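Long-range contacts in transaminase (Bacillus megaterium, PDB 5G0A), which catalyses S-selective transamination, probably moving amino groups between amines and carbonyl compounds with the cofactor pyridoxal-5'-phosphate: residues T39-Y43 and A445-V449; L52-F56 and D453-A457; L386-I392 and N439-A445; I421-A426 and Y463-L468. One frame throughout, in Å; residues are numbered along the deposited sequence.

Contact 1 (T39-Y43 and A445-V449); sequences TEGDY and ASLNV
This is a buried turn-to-turn contact. It joins a β-hairpin near the N-terminus to the loop that leads from strand 440-443 into helix 451-468. It is a two-residue β-hairpin: strands 38-40 and 43-45 are connected by a type II' turn, Glu40 to Tyr43. Both of its backbone hydrogen bonds, Glu40 N to Tyr43 O and Tyr43 N to Glu40 O, are 2.9 Å. Gly41 (phi/psi 59/-115) takes the turn position that favours glycine. Asp42 (-102/15) follows and points its m side chain at the loop. The loop makes a type I turn from Ser446 to Val449, closed by Val449 N to Ser446 O at 3.1 Å. The CA atoms of Asp42 and Ser446 are 6.5 Å apart. Asp42 OD1 accepts twice from one residue: from Ser446 OG at 2.8 Å and from Ser446 N at 2.9 Å. Asp42 OD2 lies 3.4 Å from Val449 CG2. A water links Asp42 OD2 (2.9 Å) to Asn448 OD1 (2.8 Å). The carboxylate thus serves as a side-chain bridge between two tight turns. Asp42 also packs on Leu53 of strand 51-54, while Leu447 and Asn448 rest on helix 353-374.

Contact 2 (L52-F56 and D453-A457); sequences LLDFF and DIDKA
Strand 51-54 of the four-stranded sheet near the N-terminus packs crosswise on the first turns of helix 451-468. The segment axes cross at -100° and approach to 9.7 Å. The nearest CA atoms are those of Phe55 and Ala457, at 7.1 Å. Leu53 and Phe55 point at the helix. Leu53 (t, p) fills a groove lined by Asp453, Lys456 and Ala457: Leu53 CD2 is 3.4 Å from Asp453 O, 3.9 Å from Lys456 CG and 4.3 Å from Ala457 CB. The methyl of Ala457 is a small bump that presses on the flat face of the Phe55 ring. Ala457 CB sits 3.5 Å from the Phe55 ring centroid, 5° off the normal, a CH-pi contact. The off-well chi1 of Phe55 (-97°) sets this face. Phe55 CZ reaches Ile454 CG1 at 4.0 Å; Phe55 also packs on Ala445 and Val449. Phe56 N donates a hydrogen bond to Asp54 OD1 at 3.1 Å, an Asx turn. Asp453 and Lys456 turn their polar ends to the Tyr43 hydroxyl, so strand and helix meet through apolar packing.

Contact 3 (L386-I392 and N439-A445); sequences LLWIVDI and NTMRIGA
Strands 387-392 and 440-443 run antiparallel at 161°, with their axes 4.6 Å apart. Met441 and Ile443 share a sheet face with Val390 and Trp388; Thr440 and Arg442 share the other with Asp391 and Ile389. Asn439 opens the pairing: Asn439 O accepts from Ile392 N at 2.9 Å. A water links Asn439 OD1 (3.0 Å) to Ile392 O (2.5 Å). Thr440 faces Asp391 in a non-hydrogen-bonded pair, CA to CA 4.7 Å. Met441 and Val390 form a hydrogen-bonded pair: Met441 N to Val390 O is 2.9 Å, and Val390 N to Met441 O is 3.1 Å. Met441 CG meets Ile392 CG1 at 3.6 Å. Arg442 pairs with Ile389 without hydrogen bonds. Its side chain bends (t, p, t) to set the guanidinium between Ile389 CG2 (3.1 Å from Arg442 NH1) and Leu387 CD1 (3.5 Å from Arg442 NH1), on opposite faces. Arg442 NE hydrogen-bonds Gly241 O. Ile443 and Trp388 make the next hydrogen-bonded pair, with Ile443 N to Trp388 O at 2.9 Å and Trp388 N to Ile443 O at 3.0 Å. Ile443 CD1 touches Val390 CG2 at 3.8 Å. Gly444 CA is 3.3 Å from Leu386 O, and Ala445 CB is 4.0 Å from Leu386 CD1. With strand 378-384 on the other side of 387-392, this makes the three-stranded antiparallel sheet of the small C-terminal domain, as in fold-type I aminotransferases.

Contact 4 (I421-A426 and Y463-L468); sequences IIMKKA and YALDYL
Two α-helices of the C-terminal part of this aminotransferase fold, 418-427 and 451-468, pack against each other. The segment axes cross at 127° and approach to 8.5 Å. Ile422 and Ala464 mark the closest backbones, CA to CA 5.1 Å. The small Ala464 side chain permits this: Ala464 CB is 3.7 Å from Ile422 O and 3.9 Å from Ile422 CG2. Ile422 (m, t) extends its CD1 to Leu465 CD2 at 3.9 Å and Leu468 CD2 at 4.3 Å. Ile421 (m, m) places CG2 at 3.9 Å from Tyr467 CE2, at the ring edge, and at 4.0 Å from Leu468 CD1. The Tyr463 ring presents its edge to Lys425, with CE2 3.5 Å from Lys425 O. Lys425 folds back (m, m, m, t) over the face of Tyr467. Lys425 NZ forms a salt bridge with Glu428, whose other carboxylate oxygen hydrogen-bonds Tyr463 OH. Lys425 CE is 3.8 Å from the Tyr467 ring centroid, and Lys425 NZ is 4.3 Å from it, 20° off the normal: a cation-pi contact.

How the contacts relate
Contacts 1 and 2, with centres 9 Å apart, reach one sheet; its strand 43-45, begun by Tyr43, lies beside strand 51-54. Asp42 O accepts from Asp54 N at 2.8 Å, a probable hydrogen bond. Contacts 2 and 3 meet where Phe55 O lies 3.1 Å from Gly444 N, another probable hydrogen bond. Contacts 1 and 3 share Ala445. Contacts 2 and 4 both use helix 451-468. Contact 4 packs on contact 3: Ile392 CG2 is 3.6 Å from Leu468 CD2. Contacts 1 and 4 do not touch. Contact 3 lies close to the active site: the Arg442 side chain is about 9 Å from a bound PLP, and Leu387 touches Leu272 of the PLP pocket.

Contact 1 (T39-Y43 and A445-V449)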
loop_
_atom_site.group_PDB
_atom_site.type_symbol
_atom_site.label_atom_id
_atom_site.label_comp_id
_atom_site.label_asym_id
_atom_site.label_seq_id
_atom_site.Cartn_x
_atom_site.Cartn_y
_atom_site.Cartn_z
ATOM N N THR B 39 40.881 -18.394 5.763
ATOM C CA THR B 39 40.085 -19.607 5.653
ATOM C C THR B 39 40.746 -20.563 4.682
ATOM O O THR B 39 41.608 -20.171 3.884
ATOM C CB THR B 39 38.678 -19.284 5.114
ATOM O OG1 THR B 39 38.813 -18.752 3.789
ATOM C CG2 THR B 39 37.977 -18.268 6.006
ATOM N N GLU B 40 40.312 -21.819 4.733
ATOM C CA GLU B 40 40.847 -22.836 3.850
ATOM C C GLU B 40 39.965 -24.068 3.894
ATOM O O GLU B 40 39.760 -24.632 4.955
ATOM C CB GLU B 40 42.289 -23.191 4.283
ATOM C CG GLU B 40 42.912 -24.330 3.485
ATOM C CD GLU B 40 44.175 -24.887 4.129
ATOM O OE1 GLU B 40 44.056 -25.714 5.058
ATOM O OE2 GLU B 40 45.286 -24.507 3.696
ATOM N N GLY B 41 39.464 -24.483 2.734
ATOM C CA GLY B 41 38.610 -25.662 2.632
ATOM C C GLY B 41 37.366 -25.526 3.493
ATOM O O GLY B 41 36.545 -24.650 3.260
ATOM N N ASP B 42 37.242 -26.367 4.518
ATOM C CA ASP B 42 36.113 -26.263 5.449
ATOM C C ASP B 42 36.452 -25.604 6.780
ATOM O O ASP B 42 35.679 -25.656 7.735
ATOM C CB ASP B 42 35.455 -27.638 5.643
ATOM C CG ASP B 42 34.671 -28.046 4.442
ATOM O OD1 ASP B 42 33.591 -27.456 4.199
ATOM O OD2 ASP B 42 35.152 -28.922 3.701
ATOM N N TYR B 43 37.600 -24.933 6.815
ATOM C CA TYR B 43 38.119 -24.359 8.047
ATOM C C TYR B 43 38.231 -22.826 8.069
ATOM O O TYR B 43 38.587 -22.206 7.071
ATOM C CB TYR B 43 39.479 -25.000 8.380
ATOM C CG TYR B 43 39.312 -26.391 8.942
ATOM C CD1 TYR B 43 39.228 -27.505 8.104
ATOM C CD2 TYR B 43 39.222 -26.583 10.316
ATOM C CE1 TYR B 43 39.057 -28.780 8.631
ATOM C CE2 TYR B 43 39.052 -27.853 10.846
ATOM C CZ TYR B 43 38.979 -28.941 10.003
ATOM O OH TYR B 43 38.791 -30.203 10.568
ATOM N N ALA B 445 28.195 -28.096 4.545
ATOM C CA ALA B 445 29.634 -27.906 4.396
ATOM C C ALA B 445 29.915 -27.680 2.920
ATOM O O ALA B 445 28.976 -27.560 2.137
ATOM C CB ALA B 445 30.391 -29.130 4.940
ATOM N N SER B 446 31.191 -27.609 2.526
ATOM C CA SER B 446 31.504 -27.479 1.101
ATOM C C SER B 446 31.166 -28.795 0.412
ATOM O O SER B 446 31.121 -29.849 1.070
ATOM C CB SER B 446 32.973 -27.101 0.909
ATOM O OG SER B 446 33.349 -26.029 1.777
ATOM N N LEU B 447 30.914 -28.745 -0.886
ATOM C CA LEU B 447 30.522 -29.931 -1.639
ATOM C C LEU B 447 31.625 -30.992 -1.631
ATOM O O LEU B 447 31.332 -32.197 -1.704
ATOM C CB LEU B 447 30.162 -29.578 -3.074
ATOM C CG LEU B 447 29.115 -28.449 -3.240
ATOM C CD1 LEU B 447 28.708 -28.305 -4.691
ATOM C CD2 LEU B 447 27.917 -28.707 -2.339
ATOM N N ASN B 448 32.869 -30.524 -1.536
ATOM C CA ASN B 448 34.042 -31.410 -1.475
ATOM C C ASN B 448 34.552 -31.726 -0.055
ATOM O O ASN B 448 35.730 -32.104 0.125
ATOM C CB ASN B 448 35.169 -30.832 -2.347
ATOM C CG ASN B 448 35.718 -29.525 -1.799
ATOM O OD1 ASN B 448 35.077 -28.866 -1.003
ATOM N ND2 ASN B 448 36.925 -29.157 -2.224
ATOM N N VAL B 449 33.685 -31.563 0.948
ATOM C CA VAL B 449 34.023 -31.841 2.349
ATOM C C VAL B 449 34.539 -33.279 2.451
ATOM O O VAL B 449 34.089 -34.154 1.721
ATOM C CB VAL B 449 32.836 -31.581 3.323
ATOM C CG1 VAL B 449 31.670 -32.556 3.097
ATOM C CG2 VAL B 449 33.288 -31.612 4.783
HETATM O O HOH W 1 36.424 -27.968 1.307
#

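Contact 2 (L52-F56 and D453-A457)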
loop_
_atom_site.group_PDB
_atom_site.type_symbol
_atom_site.label_atom_id
_atom_site.label_comp_id
_atom_site.label_asym_id
_atom_site.label_seq_id
_atom_site.Cartn_x
_atom_site.Cartn_y
_atom_site.Cartn_z
ATOM N N LEU B 52 38.659 -23.844 13.074
ATOM C CA LEU B 52 37.249 -24.136 13.350
ATOM C C LEU B 52 36.664 -24.823 12.127
ATOM O O LEU B 52 36.745 -24.287 11.016
ATOM C CB LEU B 52 36.470 -22.843 13.652
ATOM C CG LEU B 52 36.964 -21.969 14.819
ATOM C CD1 LEU B 52 36.270 -20.613 14.835
ATOM C CD2 LEU B 52 36.809 -22.680 16.167
ATOM N N LEU B 53 36.122 -26.027 12.305
ATOM C CA LEU B 53 35.508 -26.733 11.190
ATOM C C LEU B 53 34.077 -26.202 11.027
ATOM O O LEU B 53 33.265 -26.258 11.953
ATOM C CB LEU B 53 35.494 -28.259 11.455
ATOM C CG LEU B 53 34.747 -29.116 10.432
ATOM C CD1 LEU B 53 35.307 -28.970 9.017
ATOM C CD2 LEU B 53 34.764 -30.586 10.883
ATOM N N ASP B 54 33.784 -25.650 9.853
ATOM C CA ASP B 54 32.575 -24.844 9.698
ATOM C C ASP B 54 31.442 -25.637 9.040
ATOM O O ASP B 54 31.354 -25.685 7.819
ATOM C CB ASP B 54 32.902 -23.597 8.853
ATOM C CG ASP B 54 31.715 -22.656 8.717
ATOM O OD1 ASP B 54 30.737 -22.787 9.485
ATOM O OD2 ASP B 54 31.773 -21.796 7.823
ATOM N N PHE B 55 30.582 -26.263 9.847
ATOM C CA PHE B 55 29.456 -26.994 9.278
ATOM C C PHE B 55 28.182 -26.140 9.168
ATOM O O PHE B 55 27.061 -26.667 9.178
ATOM C CB PHE B 55 29.239 -28.372 9.953
ATOM C CG PHE B 55 29.873 -29.508 9.198
ATOM C CD1 PHE B 55 31.237 -29.483 8.897
ATOM C CD2 PHE B 55 29.113 -30.599 8.764
ATOM C CE1 PHE B 55 31.837 -30.511 8.178
ATOM C CE2 PHE B 55 29.711 -31.645 8.058
ATOM C CZ PHE B 55 31.072 -31.595 7.756
ATOM N N PHE B 56 28.378 -24.820 9.063
ATOM C CA PHE B 56 27.368 -23.929 8.460
ATOM C C PHE B 56 27.743 -23.557 7.030
ATOM O O PHE B 56 26.881 -23.035 6.299
ATOM C CB PHE B 56 27.215 -22.639 9.246
ATOM C CG PHE B 56 26.665 -22.835 10.625
ATOM C CD1 PHE B 56 25.302 -22.929 10.837
ATOM C CD2 PHE B 56 27.527 -22.927 11.716
ATOM C CE1 PHE B 56 24.795 -23.118 12.112
ATOM C CE2 PHE B 56 27.031 -23.106 12.997
ATOM C CZ PHE B 56 25.658 -23.205 13.195
ATOM N N ASP B 453 36.323 -34.935 7.895
ATOM C CA ASP B 453 35.649 -33.780 8.463
ATOM C C ASP B 453 34.164 -34.051 8.767
ATOM O O ASP B 453 33.674 -33.616 9.794
ATOM C CB ASP B 453 35.868 -32.517 7.603
ATOM C CG ASP B 453 37.278 -31.936 7.770
ATOM O OD1 ASP B 453 37.893 -32.102 8.851
ATOM O OD2 ASP B 453 37.766 -31.287 6.836
ATOM N N ILE B 454 33.465 -34.780 7.899
ATOM C CA ILE B 454 32.109 -35.241 8.250
ATOM C C ILE B 454 32.136 -36.042 9.560
ATOM O O ILE B 454 31.344 -35.792 10.468
ATOM C CB ILE B 454 31.448 -36.061 7.115
ATOM C CG1 ILE B 454 31.142 -35.165 5.911
ATOM C CG2 ILE B 454 30.177 -36.761 7.617
ATOM C CD1 ILE B 454 30.844 -35.941 4.639
ATOM N N ASP B 455 33.069 -36.985 9.678
ATOM C CA ASP B 455 33.210 -37.762 10.929
ATOM C C ASP B 455 33.452 -36.878 12.150
ATOM O O ASP B 455 32.844 -37.086 13.195
ATOM C CB ASP B 455 34.339 -38.803 10.819
ATOM C CG ASP B 455 34.001 -39.944 9.868
ATOM O OD1 ASP B 455 32.842 -40.049 9.414
ATOM O OD2 ASP B 455 34.912 -40.729 9.557
ATOM N N LYS B 456 34.328 -35.885 12.004
ATOM C CA LYS B 456 34.621 -34.945 13.087
ATOM C C LYS B 456 33.389 -34.126 13.488
ATOM O O LYS B 456 33.135 -33.899 14.669
ATOM C CB LYS B 456 35.801 -34.038 12.699
ATOM C CG LYS B 456 36.138 -32.955 13.717
ATOM C CD LYS B 456 37.476 -32.297 13.405
ATOM C CE LYS B 456 37.624 -30.955 14.114
ATOM N NZ LYS B 456 38.858 -30.257 13.658
ATOM N N ALA B 457 32.624 -33.680 12.495
ATOM C CA ALA B 457 31.439 -32.896 12.767
ATOM C C ALA B 457 30.368 -33.743 13.462
ATOM O O ALA B 457 29.746 -33.302 14.434
ATOM C CB ALA B 457 30.905 -32.276 11.476
#

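Contact 3 (L386-I392 and N439-A445)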
loop_
_atom_site.group_PDB
_atom_site.type_symbol
_atom_site.label_atom_id
_atom_site.label_comp_id
_atom_site.label_asym_id
_atom_site.label_seq_id
_atom_site.Cartn_x
_atom_site.Cartn_y
_atom_site.Cartn_z
ATOM N N LEU B 386 24.780 -31.546 0.496
ATOM C CA LEU B 386 25.268 -30.902 1.710
ATOM C C LEU B 386 24.240 -29.919 2.311
ATOM O O LEU B 386 24.570 -28.777 2.662
ATOM C CB LEU B 386 26.598 -30.176 1.426
ATOM C CG LEU B 386 27.899 -31.008 1.417
ATOM C CD1 LEU B 386 28.168 -31.656 2.767
ATOM C CD2 LEU B 386 27.903 -32.041 0.290
ATOM N N LEU B 387 22.996 -30.372 2.447
ATOM C CA LEU B 387 21.960 -29.569 3.086
ATOM C C LEU B 387 21.048 -30.503 3.889
ATOM O O LEU B 387 20.266 -31.268 3.314
ATOM C CB LEU B 387 21.153 -28.795 2.031
ATOM C CG LEU B 387 20.100 -27.791 2.561
ATOM C CD1 LEU B 387 20.735 -26.666 3.380
ATOM C CD2 LEU B 387 19.296 -27.226 1.405
ATOM N N TRP B 388 21.166 -30.444 5.208
ATOM C CA TRP B 388 20.457 -31.388 6.074
ATOM C C TRP B 388 19.671 -30.662 7.154
ATOM O O TRP B 388 20.145 -29.683 7.735
ATOM C CB TRP B 388 21.430 -32.460 6.640
ATOM C CG TRP B 388 21.927 -33.348 5.524
ATOM C CD1 TRP B 388 22.998 -33.129 4.712
ATOM C CD2 TRP B 388 21.325 -34.564 5.071
ATOM N NE1 TRP B 388 23.093 -34.126 3.774
ATOM C CE2 TRP B 388 22.081 -35.024 3.980
ATOM C CE3 TRP B 388 20.222 -35.317 5.493
ATOM C CZ2 TRP B 388 21.769 -36.199 3.299
ATOM C CZ3 TRP B 388 19.909 -36.471 4.812
ATOM C CH2 TRP B 388 20.677 -36.905 3.735
ATOM N N ILE B 389 18.439 -31.115 7.380
ATOM C CA ILE B 389 17.681 -30.669 8.529
ATOM C C ILE B 389 17.635 -31.824 9.511
ATOM O O ILE B 389 17.524 -32.973 9.098
ATOM C CB ILE B 389 16.221 -30.275 8.192
ATOM C CG1 ILE B 389 15.507 -31.402 7.442
ATOM C CG2 ILE B 389 16.160 -28.962 7.422
ATOM C CD1 ILE B 389 14.079 -31.619 7.899
ATOM N N VAL B 390 17.738 -31.501 10.795
ATOM C CA VAL B 390 17.567 -32.469 11.871
ATOM C C VAL B 390 16.573 -31.864 12.855
ATOM O O VAL B 390 16.836 -30.817 13.475
ATOM C CB VAL B 390 18.890 -32.792 12.610
ATOM C CG1 VAL B 390 18.652 -33.847 13.695
ATOM C CG2 VAL B 390 19.975 -33.263 11.644
ATOM N N ASP B 391 15.422 -32.521 12.988
ATOM C CA ASP B 391 14.399 -32.066 13.917
ATOM C C ASP B 391 14.769 -32.507 15.329
ATOM O O ASP B 391 14.902 -33.702 15.605
ATOM C CB ASP B 391 13.012 -32.600 13.530
ATOM C CG ASP B 391 12.607 -32.227 12.115
ATOM O OD1 ASP B 391 12.847 -31.075 11.697
ATOM O OD2 ASP B 391 12.018 -33.088 11.424
ATOM N N ILE B 392 14.942 -31.525 16.204
ATOM C CA ILE B 392 15.352 -31.749 17.581
ATOM C C ILE B 392 14.095 -31.741 18.465
ATOM O O ILE B 392 13.260 -30.847 18.363
ATOM C CB ILE B 392 16.367 -30.674 18.043
ATOM C CG1 ILE B 392 17.613 -30.648 17.129
ATOM C CG2 ILE B 392 16.787 -30.882 19.497
ATOM C CD1 ILE B 392 18.522 -31.869 17.208
ATOM N N ASN B 439 14.291 -25.280 16.950
ATOM C CA ASN B 439 14.159 -26.743 17.089
ATOM C C ASN B 439 14.728 -27.548 15.935
ATOM O O ASN B 439 14.452 -28.743 15.819
ATOM C CB ASN B 439 12.680 -27.145 17.222
ATOM C CG ASN B 439 11.958 -26.376 18.297
ATOM O OD1 ASN B 439 12.366 -26.379 19.459
ATOM N ND2 ASN B 439 10.870 -25.711 17.916
ATOM N N THR B 440 15.506 -26.909 15.063
ATOM C CA THR B 440 15.868 -27.561 13.823
ATOM C C THR B 440 17.289 -27.221 13.467
ATOM O O THR B 440 17.633 -26.058 13.319
ATOM C CB THR B 440 14.954 -27.109 12.659
ATOM O OG1 THR B 440 13.584 -27.068 13.106
ATOM C CG2 THR B 440 15.093 -28.055 11.460
ATOM N N MET B 441 18.110 -28.245 13.349
ATOM C CA MET B 441 19.459 -28.079 12.856
ATOM C C MET B 441 19.436 -27.896 11.362
ATOM O O MET B 441 18.612 -28.495 10.686
ATOM C CB MET B 441 20.212 -29.338 13.163
ATOM C CG MET B 441 19.937 -29.735 14.585
ATOM S SD MET B 441 21.371 -29.276 15.518
ATOM C CE MET B 441 22.235 -30.768 15.062
ATOM N N ARG B 442 20.386 -27.101 10.865
ATOM C CA ARG B 442 20.546 -26.850 9.443
ATOM C C ARG B 442 22.040 -27.004 9.175
ATOM O O ARG B 442 22.846 -26.140 9.534
ATOM C CB ARG B 442 20.078 -25.433 9.077
ATOM C CG ARG B 442 19.714 -25.264 7.603
ATOM C CD ARG B 442 18.277 -25.732 7.422
ATOM N NE ARG B 442 17.675 -25.620 6.091
ATOM C CZ ARG B 442 17.621 -26.617 5.210
ATOM N NH1 ARG B 442 18.211 -27.785 5.479
ATOM N NH2 ARG B 442 16.985 -26.450 4.056
ATOM N N ILE B 443 22.389 -28.118 8.554
ATOM C CA ILE B 443 23.781 -28.547 8.471
ATOM C C ILE B 443 24.245 -28.446 7.040
ATOM O O ILE B 443 23.568 -28.933 6.146
ATOM C CB ILE B 443 23.924 -30.002 8.985
ATOM C CG1 ILE B 443 23.538 -30.063 10.470
ATOM C CG2 ILE B 443 25.355 -30.520 8.797
ATOM C CD1 ILE B 443 23.304 -31.459 10.996
ATOM N N GLY B 444 25.413 -27.830 6.830
ATOM C CA GLY B 444 26.001 -27.745 5.499
ATOM C C GLY B 444 27.508 -27.576 5.554
ATOM O O GLY B 444 28.027 -27.003 6.493
ATOM N N ALA B 445 28.195 -28.096 4.545
ATOM C CA ALA B 445 29.634 -27.906 4.396
ATOM C C ALA B 445 29.915 -27.680 2.920
ATOM O O ALA B 445 28.976 -27.560 2.137
ATOM C CB ALA B 445 30.391 -29.130 4.940
HETATM O O HOH W 2 17.500 -29.974 3.648
HETATM O O HOH W 3 13.282 -29.121 20.200
#

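Contact 4 (I421-A426 and Y463-L468)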
loop_
_atom_site.group_PDB
_atom_site.type_symbol
_atom_site.label_atom_id
_atom_site.label_comp_id
_atom_site.label_asym_id
_atom_site.label_seq_id
_atom_site.Cartn_x
_atom_site.Cartn_y
_atom_site.Cartn_z
ATOM N N ILE B 421 22.106 -24.442 22.208
ATOM C CA ILE B 421 22.757 -25.339 23.171
ATOM C C ILE B 421 23.684 -26.346 22.480
ATOM O O ILE B 421 24.804 -26.610 22.949
ATOM C CB ILE B 421 21.707 -26.053 24.062
ATOM C CG1 ILE B 421 20.954 -25.027 24.932
ATOM C CG2 ILE B 421 22.340 -27.175 24.886
ATOM C CD1 ILE B 421 21.806 -24.309 25.964
ATOM N N ILE B 422 23.218 -26.898 21.363
ATOM C CA ILE B 422 24.005 -27.830 20.559
ATOM C C ILE B 422 25.246 -27.134 19.996
ATOM O O ILE B 422 26.357 -27.673 20.082
ATOM C CB ILE B 422 23.147 -28.462 19.446
ATOM C CG1 ILE B 422 22.191 -29.496 20.062
ATOM C CG2 ILE B 422 24.006 -29.084 18.347
ATOM C CD1 ILE B 422 20.930 -29.738 19.260
ATOM N N MET B 423 25.052 -25.929 19.453
ATOM C CA MET B 423 26.159 -25.158 18.867
ATOM C C MET B 423 27.249 -24.892 19.905
ATOM O O MET B 423 28.433 -25.122 19.652
ATOM C CB MET B 423 25.652 -23.839 18.265
ATOM C CG MET B 423 26.745 -22.939 17.687
ATOM S SD MET B 423 26.074 -21.402 17.010
ATOM C CE MET B 423 25.775 -20.475 18.512
ATOM N N LYS B 424 26.841 -24.428 21.079
ATOM C CA LYS B 424 27.790 -24.062 22.133
ATOM C C LYS B 424 28.625 -25.262 22.576
ATOM O O LYS B 424 29.825 -25.133 22.809
ATOM C CB LYS B 424 27.056 -23.431 23.320
ATOM C CG LYS B 424 27.926 -22.538 24.186
ATOM C CD LYS B 424 27.183 -22.039 25.416
ATOM C CE LYS B 424 28.090 -21.160 26.268
ATOM N NZ LYS B 424 27.636 -21.068 27.687
ATOM N N LYS B 425 27.998 -26.436 22.648
ATOM C CA LYS B 425 28.681 -27.649 23.093
ATOM C C LYS B 425 29.629 -28.195 22.029
ATOM O O LYS B 425 30.764 -28.576 22.331
ATOM C CB LYS B 425 27.667 -28.725 23.531
ATOM C CG LYS B 425 26.822 -28.360 24.749
ATOM C CD LYS B 425 27.630 -27.840 25.936
ATOM C CE LYS B 425 28.420 -28.944 26.619
ATOM N NZ LYS B 425 29.159 -28.414 27.797
ATOM N N ALA B 426 29.181 -28.213 20.776
ATOM C CA ALA B 426 30.041 -28.676 19.688
ATOM C C ALA B 426 31.308 -27.816 19.540
ATOM O O ALA B 426 32.357 -28.321 19.125
ATOM C CB ALA B 426 29.265 -28.759 18.384
ATOM N N TYR B 463 28.540 -35.782 20.935
ATOM C CA TYR B 463 28.845 -35.090 22.192
ATOM C C TYR B 463 27.787 -34.060 22.609
ATOM O O TYR B 463 27.416 -33.985 23.785
ATOM C CB TYR B 463 30.225 -34.419 22.086
ATOM C CG TYR B 463 30.617 -33.597 23.289
ATOM C CD1 TYR B 463 31.102 -34.212 24.446
ATOM C CD2 TYR B 463 30.513 -32.204 23.276
ATOM C CE1 TYR B 463 31.457 -33.464 25.555
ATOM C CE2 TYR B 463 30.871 -31.450 24.381
ATOM C CZ TYR B 463 31.345 -32.086 25.514
ATOM O OH TYR B 463 31.695 -31.354 26.620
ATOM N N ALA B 464 27.316 -33.261 21.650
ATOM C CA ALA B 464 26.333 -32.206 21.910
ATOM C C ALA B 464 24.976 -32.764 22.348
ATOM O O ALA B 464 24.364 -32.266 23.302
ATOM C CB ALA B 464 26.165 -31.323 20.672
ATOM N N LEU B 465 24.510 -33.784 21.633
ATOM C CA LEU B 465 23.212 -34.396 21.897
ATOM C C LEU B 465 23.203 -35.193 23.206
ATOM O O LEU B 465 22.172 -35.280 23.870
ATOM C CB LEU B 465 22.776 -35.266 20.713
ATOM C CG LEU B 465 22.442 -34.522 19.409
ATOM C CD1 LEU B 465 22.179 -35.502 18.283
ATOM C CD2 LEU B 465 21.262 -33.568 19.566
ATOM N N ASP B 466 24.352 -35.760 23.576
ATOM C CA ASP B 466 24.512 -36.378 24.895
ATOM C C ASP B 466 24.132 -35.380 25.982
ATOM O O ASP B 466 23.350 -35.693 26.875
ATOM C CB ASP B 466 25.955 -36.847 25.118
ATOM C CG ASP B 466 26.213 -38.258 24.613
ATOM O OD1 ASP B 466 25.253 -39.044 24.431
ATOM O OD2 ASP B 466 27.401 -38.587 24.413
ATOM N N TYR B 467 24.684 -34.170 25.882
ATOM C CA TYR B 467 24.468 -33.111 26.856
ATOM C C TYR B 467 23.032 -32.586 26.823
ATOM O O TYR B 467 22.467 -32.262 27.864
ATOM C CB TYR B 467 25.468 -31.971 26.622
ATOM C CG TYR B 467 25.286 -30.763 27.521
ATOM C CD1 TYR B 467 25.897 -30.702 28.778
ATOM C CD2 TYR B 467 24.511 -29.678 27.112
ATOM C CE1 TYR B 467 25.734 -29.595 29.602
ATOM C CE2 TYR B 467 24.340 -28.566 27.926
ATOM C CZ TYR B 467 24.951 -28.529 29.169
ATOM O OH TYR B 467 24.780 -27.422 29.977
ATOM N N LEU B 468 22.451 -32.496 25.628
ATOM C CA LEU B 468 21.066 -32.052 25.486
ATOM C C LEU B 468 20.075 -32.967 26.221
ATOM O O LEU B 468 19.153 -32.480 26.873
ATOM C CB LEU B 468 20.670 -31.936 24.013
ATOM C CG LEU B 468 19.315 -31.267 23.756
ATOM C CD1 LEU B 468 19.435 -29.746 23.768
ATOM C CD2 LEU B 468 18.739 -31.746 22.433
#